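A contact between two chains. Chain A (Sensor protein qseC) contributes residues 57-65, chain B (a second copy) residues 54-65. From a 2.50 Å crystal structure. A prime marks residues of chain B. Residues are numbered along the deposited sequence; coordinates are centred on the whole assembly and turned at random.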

# COMPACT_ATOMS: atom_id res chain seq x y z
N GLN A 57 -12.25 5.06 -2.71
CA GLN A 57 -13.58 4.63 -2.27
C GLN A 57 -13.68 4.58 -0.74
O GLN A 57 -14.70 4.98 -0.18
CB GLN A 57 -13.94 3.27 -2.87
CG GLN A 57 -15.38 2.86 -2.61
CD GLN A 57 -15.74 1.51 -3.19
OE1 GLN A 57 -14.87 0.67 -3.43
NE2 GLN A 57 -17.03 1.28 -3.41
N LEU A 58 -12.64 4.10 -0.08
CA LEU A 58 -12.64 4.06 1.38
C LEU A 58 -12.64 5.46 2.01
O LEU A 58 -13.28 5.68 3.04
CB LEU A 58 -11.47 3.22 1.92
CG LEU A 58 -11.50 1.70 1.67
CD1 LEU A 58 -10.36 1.03 2.43
CD2 LEU A 58 -12.84 1.07 2.06
N LEU A 59 -11.94 6.40 1.38
CA LEU A 59 -11.94 7.80 1.81
C LEU A 59 -13.30 8.45 1.63
O LEU A 59 -13.76 9.20 2.49
CB LEU A 59 -10.88 8.61 1.06
CG LEU A 59 -9.46 8.67 1.63
CD1 LEU A 59 -8.54 9.36 0.65
CD2 LEU A 59 -9.44 9.39 2.97
N THR A 60 -13.94 8.17 0.49
CA THR A 60 -15.25 8.71 0.16
C THR A 60 -16.35 8.15 1.07
O THR A 60 -17.22 8.90 1.53
CB THR A 60 -15.59 8.44 -1.32
OG1 THR A 60 -14.67 9.17 -2.15
CG2 THR A 60 -17.02 8.86 -1.66
N LEU A 61 -16.30 6.85 1.34
CA LEU A 61 -17.29 6.19 2.19
C LEU A 61 -17.14 6.53 3.67
O LEU A 61 -18.09 6.38 4.45
CB LEU A 61 -17.26 4.67 1.99
CG LEU A 61 -17.88 4.12 0.70
CD1 LEU A 61 -17.49 2.66 0.52
CD2 LEU A 61 -19.39 4.28 0.70
N SER A 62 -15.95 6.98 4.07
CA SER A 62 -15.72 7.43 5.44
C SER A 62 -16.16 8.89 5.63
O SER A 62 -16.30 9.35 6.77
CB SER A 62 -14.26 7.23 5.84
OG SER A 62 -13.40 8.04 5.06
N ARG A 63 -16.38 9.59 4.52
CA ARG A 63 -16.79 11.00 4.51
C ARG A 63 -15.93 11.84 5.45
O ARG A 63 -16.43 12.64 6.24
CB ARG A 63 -18.29 11.14 4.84
N LEU A 64 -14.62 11.63 5.35
CA LEU A 64 -13.64 12.23 6.25
C LEU A 64 -13.34 13.68 5.87
O LEU A 64 -13.17 13.99 4.70
CB LEU A 64 -12.36 11.39 6.24
CG LEU A 64 -11.35 11.53 7.38
CD1 LEU A 64 -11.90 10.98 8.70
CD2 LEU A 64 -10.09 10.81 6.99
N ASP A 65 -13.27 14.54 6.88
CA ASP A 65 -13.10 15.98 6.68
C ASP A 65 -11.67 16.47 6.92
O ASP A 65 -11.11 17.19 6.09
CB ASP A 65 -14.08 16.76 7.56
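Chain B 54-65: LVDQLLTLSRLD

Leu58 and Leu58′ meet at the apolar centre of this contact, CB of Leu58 lying 3.8 Å from CB of Leu58′ and the two CA atoms 5.7 Å apart. Each points its CA-to-CB bond toward the other chain, and both adopt the same mt rotamer; the centre of the contact is one leucine set against its own copy. The branches reach further: Leu58 CD1 packs on Val55′ CG1 at 3.8 Å and Leu58 CD2 approaches Leu59′ CD2 at 4.2 Å, while Leu59 CD2 lies 4.1 Å from Leu58′ CD2. Both Leu59 side chains leave their backbones pointing away, yet their ends return to the seam.

Chain B enters as a helix running in the same general direction as that of chain A, the axes crossing at 40° and approaching to 8.4 Å. After the helices, Arg63 and Arg63′ take positive phi in Schellman motifs, and each chain then turns extended at Leu64. Two further leucine pairs form here: Leu64 CD1 to Leu61′ CD1 and Leu61 CD1 to Leu64′ CD1, both 3.9 Å.

The backbones draw closest one turn on from Leu58, where Ser62 CA and Ser62′ CA are 4.1 Å apart. Here main chain meets main chain: Ser62′ CA makes a CA-H...O contact of 3.5 Å with Leu61 O. Beside it, Ser62 CB lies 3.7 Å from Leu61′ CB. With chi1 near +60° in both copies, each hydroxyl turns back to its own helix; Ser62′ OG is 2.7 Å from Leu58′ O and 2.8 Å from Leu59′ O. No hydrogen bond crosses between the stretches; both serine hydroxyls find their acceptors in their own last turn. The rule to read is a leucine at the centre and a self-satisfied serine where the backbones are closest. Arg63′ and Asp65′ bury nothing here, nor do the modelled atoms of Arg63 and Asp65, whose side chains end at CB.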

# COMPACT_ATOMS: atom_id res chain seq x y z
N LEU B 54 -3.87 2.45 8.37
CA LEU B 54 -4.69 3.37 7.57
C LEU B 54 -5.96 2.71 7.04
O LEU B 54 -7.06 3.24 7.23
CB LEU B 54 -3.87 3.95 6.41
CG LEU B 54 -4.54 4.98 5.49
CD1 LEU B 54 -5.10 6.17 6.26
CD2 LEU B 54 -3.56 5.44 4.42
N VAL B 55 -5.81 1.56 6.38
CA VAL B 55 -6.93 0.88 5.74
C VAL B 55 -7.90 0.31 6.78
O VAL B 55 -9.12 0.32 6.57
CB VAL B 55 -6.46 -0.21 4.73
CG1 VAL B 55 -7.63 -1.01 4.19
CG2 VAL B 55 -5.69 0.43 3.57
N ASP B 56 -7.36 -0.17 7.90
CA ASP B 56 -8.18 -0.59 9.03
C ASP B 56 -9.09 0.54 9.51
O ASP B 56 -10.30 0.35 9.67
CB ASP B 56 -7.31 -1.08 10.19
CG ASP B 56 -8.13 -1.64 11.36
OD1 ASP B 56 -9.22 -2.22 11.12
OD2 ASP B 56 -7.68 -1.51 12.51
N GLN B 57 -8.50 1.72 9.73
CA GLN B 57 -9.26 2.89 10.17
C GLN B 57 -10.33 3.25 9.14
O GLN B 57 -11.49 3.47 9.50
CB GLN B 57 -8.33 4.07 10.43
CG GLN B 57 -9.05 5.32 10.94
CD GLN B 57 -8.10 6.40 11.42
OE1 GLN B 57 -7.00 6.58 10.87
NE2 GLN B 57 -8.52 7.14 12.43
N LEU B 58 -9.94 3.29 7.87
CA LEU B 58 -10.87 3.65 6.80
C LEU B 58 -12.01 2.64 6.63
O LEU B 58 -13.13 3.03 6.30
CB LEU B 58 -10.13 3.86 5.47
CG LEU B 58 -9.17 5.06 5.38
CD1 LEU B 58 -8.51 5.10 4.01
CD2 LEU B 58 -9.87 6.37 5.68
N LEU B 59 -11.72 1.36 6.86
CA LEU B 59 -12.74 0.31 6.82
C LEU B 59 -13.79 0.52 7.91
O LEU B 59 -14.99 0.45 7.65
CB LEU B 59 -12.12 -1.08 6.98
CG LEU B 59 -11.57 -1.82 5.75
CD1 LEU B 59 -10.89 -3.09 6.20
CD2 LEU B 59 -12.67 -2.13 4.74
N THR B 60 -13.31 0.79 9.13
CA THR B 60 -14.17 1.03 10.28
C THR B 60 -15.06 2.26 10.08
O THR B 60 -16.27 2.18 10.26
CB THR B 60 -13.33 1.21 11.57
OG1 THR B 60 -12.30 0.21 11.63
CG2 THR B 60 -14.20 1.10 12.81
N LEU B 61 -14.45 3.38 9.69
CA LEU B 61 -15.18 4.64 9.52
C LEU B 61 -16.23 4.55 8.42
O LEU B 61 -17.31 5.14 8.54
CB LEU B 61 -14.22 5.80 9.24
CG LEU B 61 -13.17 6.15 10.29
CD1 LEU B 61 -12.30 7.30 9.81
CD2 LEU B 61 -13.81 6.49 11.63
N SER B 62 -15.91 3.82 7.36
CA SER B 62 -16.84 3.60 6.24
C SER B 62 -17.95 2.60 6.59
O SER B 62 -18.91 2.44 5.83
CB SER B 62 -16.08 3.12 5.01
OG SER B 62 -15.39 1.91 5.29
N ARG B 63 -17.81 1.96 7.76
CA ARG B 63 -18.69 0.88 8.22
C ARG B 63 -19.17 -0.04 7.09
O ARG B 63 -20.37 -0.20 6.84
CB ARG B 63 -19.84 1.40 9.11
CG ARG B 63 -20.78 2.43 8.48
CD ARG B 63 -21.67 3.12 9.52
NE ARG B 63 -22.37 2.17 10.40
CZ ARG B 63 -22.13 2.02 11.70
NH1 ARG B 63 -21.21 2.75 12.31
NH2 ARG B 63 -22.83 1.13 12.40
N LEU B 64 -18.19 -0.65 6.42
CA LEU B 64 -18.42 -1.46 5.24
C LEU B 64 -19.02 -2.81 5.60
O LEU B 64 -18.42 -3.59 6.34
CB LEU B 64 -17.10 -1.63 4.48
CG LEU B 64 -17.16 -1.85 2.97
CD1 LEU B 64 -17.94 -0.75 2.26
CD2 LEU B 64 -15.74 -1.92 2.44
N ASP B 65 -20.20 -3.07 5.05
CA ASP B 65 -20.98 -4.27 5.39
C ASP B 65 -20.64 -5.48 4.52
O ASP B 65 -20.42 -6.58 5.04
CB ASP B 65 -22.49 -3.96 5.33
CG ASP B 65 -22.90 -3.25 4.04
OD1 ASP B 65 -22.48 -2.09 3.83
OD2 ASP B 65 -23.65 -3.86 3.25